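PDB 2G5X: ribosome-inactivating protein from Lychnis chalcedonica, which belongs to the plant ribosome-inactivating protein family and is known as lychnin. Local coordinates for residues A126-R130 / E131-L135. Numbering follows the deposited sequence. Where two conformers were deposited one is given.
Sequences AGVSR and EKLSL
V128 meets two side chains of the next five residues: CG2 lies against the lysine chain, 3.7 Å from K132 CG, while CG1 meets L133 CD1 at 3.8 Å, the two side chains crossing almost perpendicularly. Beyond V128, a water bridges K132 NZ to the carbonyl of G127, the residue of positive phi that follows helix 119-126. S129 illustrates how one serine can organise a turn. Its OG, turned between its own N and carbonyl carbon (chi1 65°), accepts a weak bond from K132 N at 3.3 Å, and S129 O takes further weak bonds from K132 N and, at 3.0 Å, from L133 N. This is the pattern of an ST motif, with R130 and E131 in helical conformation at its centre. The chain of E131 bends at chi2 (92°), bringing OE1 to 3.7 Å from S129 CB. R130 sends its guanidinium away from the turn, to a salt bridge with E200, a hydrogen bond with N201 and a cation-pi contact with Y119; its carbonyl shares a second water with L133 O. The turn lies in the loop between helices 119-126 and 137-145, with L133 packed on helix 154-173 and R130 and E131 against helix 193-201.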
ATOM      1  N   ALA A 126      -9.697 -12.866  -3.634  1.00  8.44           N
ATOM      2  CA  ALA A 126      -9.122 -13.383  -2.396  1.00  9.68           C
ATOM      3  C   ALA A 126     -10.112 -14.244  -1.624  1.00 10.49           C
ATOM      4  O   ALA A 126      -9.718 -15.128  -0.859  1.00 10.66           O
ATOM      5  CB  ALA A 126      -8.655 -12.226  -1.521  1.00  9.57           C
ATOM      6  N   GLY A 127     -11.398 -13.982  -1.827  1.00 10.70           N
ATOM      7  CA  GLY A 127     -12.423 -14.740  -1.131  1.00 11.62           C
ATOM      8  C   GLY A 127     -12.577 -14.324   0.324  1.00 12.16           C
ATOM      9  O   GLY A 127     -13.074 -15.097   1.144  1.00 11.88           O
ATOM     10  N   VAL A 128     -12.149 -13.105   0.644  1.00 10.93           N
ATOM     11  CA  VAL A 128     -12.244 -12.582   2.008  1.00 12.71           C
ATOM     12  C   VAL A 128     -12.399 -11.059   1.980  1.00 13.58           C
ATOM     13  O   VAL A 128     -11.873 -10.387   1.090  1.00 12.45           O
ATOM     14  CB  VAL A 128     -10.995 -12.969   2.850  1.00 14.43           C
ATOM     15  CG1 VAL A 128      -9.764 -12.257   2.326  1.00 14.31           C
ATOM     16  CG2 VAL A 128     -11.227 -12.641   4.317  1.00 15.54           C
ATOM     17  N   SER A 129     -13.120 -10.520   2.957  1.00 12.28           N
ATOM     18  CA  SER A 129     -13.366  -9.082   3.035  1.00 13.42           C
ATOM     19  C   SER A 129     -12.249  -8.282   3.698  1.00 12.97           C
ATOM     20  O   SER A 129     -11.413  -8.833   4.420  1.00 11.62           O
ATOM     21  CB  SER A 129     -14.661  -8.825   3.803  1.00 15.71           C
ATOM     22  OG  SER A 129     -14.528  -9.252   5.150  1.00 17.77           O
ATOM     23  N   ARG A 130     -12.251  -6.974   3.448  1.00 12.11           N
ATOM     24  CA  ARG A 130     -11.269  -6.064   4.036  1.00 13.58           C
ATOM     25  C   ARG A 130     -11.389  -6.155   5.549  1.00 14.11           C
ATOM     26  O   ARG A 130     -10.394  -6.113   6.269  1.00 14.50           O
ATOM     27  CB  ARG A 130     -11.551  -4.612   3.628  1.00 14.38           C
ATOM     28  CG  ARG A 130     -11.298  -4.271   2.174  1.00 16.04           C
ATOM     29  CD  ARG A 130     -11.958  -2.940   1.799  1.00 15.75           C
ATOM     30  NE  ARG A 130     -11.364  -1.779   2.464  1.00 14.47           N
ATOM     31  CZ  ARG A 130     -11.884  -0.554   2.429  1.00 14.12           C
ATOM     32  NH1 ARG A 130     -13.011  -0.330   1.765  1.00 15.36           N
ATOM     33  NH2 ARG A 130     -11.280   0.451   3.053  1.00 12.49           N
ATOM     34  N   GLU A 131     -12.627  -6.273   6.020  1.00 14.05           N
ATOM     35  CA  GLU A 131     -12.907  -6.339   7.448  1.00 13.69           C
ATOM     36  C   GLU A 131     -12.328  -7.538   8.192  1.00 13.41           C
ATOM     37  O   GLU A 131     -11.858  -7.386   9.320  1.00 12.16           O
ATOM     38  CB  GLU A 131     -14.416  -6.275   7.697  1.00 15.01           C
ATOM     39  CG  GLU A 131     -15.031  -4.905   7.447  1.00 16.02           C
ATOM     40  CD  GLU A 131     -15.541  -4.732   6.029  1.00 17.78           C
ATOM     41  OE1 GLU A 131     -15.039  -5.426   5.119  1.00 17.09           O
ATOM     42  OE2 GLU A 131     -16.443  -3.890   5.827  1.00 18.85           O
ATOM     43  N   LYS A 132     -12.349  -8.722   7.585  1.00 12.26           N
ATOM     44  CA  LYS A 132     -11.829  -9.884   8.293  1.00 13.31           C
ATOM     45  C   LYS A 132     -10.524 -10.487   7.792  1.00 12.61           C
ATOM     46  O   LYS A 132     -10.088 -11.521   8.292  1.00 11.13           O
ATOM     47  CB  LYS A 132     -12.907 -10.970   8.400  1.00 16.07           C
ATOM     48  CG  LYS A 132     -13.345 -11.630   7.113  1.00 19.59           C
ATOM     49  CD  LYS A 132     -14.578 -12.485   7.400  1.00 21.25           C
ATOM     50  CE  LYS A 132     -14.915 -13.428   6.262  1.00 16.33           C
ATOM     51  NZ  LYS A 132     -13.849 -14.442   6.051  1.00 20.35           N
ATOM     52  N   LEU A 133      -9.895  -9.841   6.816  1.00  9.85           N
ATOM     53  CA  LEU A 133      -8.617 -10.321   6.300  1.00 10.67           C
ATOM     54  C   LEU A 133      -7.579 -10.272   7.426  1.00  9.11           C
ATOM     55  O   LEU A 133      -7.440  -9.251   8.105  1.00  9.89           O
ATOM     56  CB  LEU A 133      -8.155  -9.437   5.139  1.00 10.28           C
ATOM     57  CG  LEU A 133      -6.727  -9.636   4.622  1.00 10.23           C
ATOM     58  CD1 LEU A 133      -6.554 -11.038   4.064  1.00 11.34           C
ATOM     59  CD2 LEU A 133      -6.437  -8.595   3.553  1.00  9.97           C
ATOM     60  N   SER A 134      -6.861 -11.374   7.631  1.00  8.48           N
ATOM     61  CA  SER A 134      -5.838 -11.432   8.673  1.00  9.10           C
ATOM     62  C   SER A 134      -4.642 -10.554   8.293  1.00  8.36           C
ATOM     63  O   SER A 134      -4.011 -10.772   7.260  1.00  8.14           O
ATOM     64  CB  SER A 134      -5.382 -12.879   8.877  0.50  9.28           C
ATOM     65  OG  SER A 134      -6.288 -13.595   9.691  0.50  9.16           O
ATOM     66  N   LEU A 135      -4.339  -9.574   9.142  1.00  8.44           N
ATOM     67  CA  LEU A 135      -3.236  -8.641   8.913  1.00  7.53           C
ATOM     68  C   LEU A 135      -2.104  -8.841   9.920  1.00  7.35           C
ATOM     69  O   LEU A 135      -2.326  -9.345  11.019  1.00  7.56           O
ATOM     70  CB  LEU A 135      -3.744  -7.202   9.031  1.00  7.27           C
ATOM     71  CG  LEU A 135      -5.016  -6.831   8.263  1.00  6.05           C
ATOM     72  CD1 LEU A 135      -5.414  -5.402   8.611  1.00  8.63           C
ATOM     73  CD2 LEU A 135      -4.793  -6.992   6.768  1.00  7.56           C
TER
HETATM   74  O   HOH W   1     -13.628 -15.532   3.788  1.00 26.37           O
HETATM   75  O   HOH W   2      -8.481  -6.728   7.996  1.00  8.62           O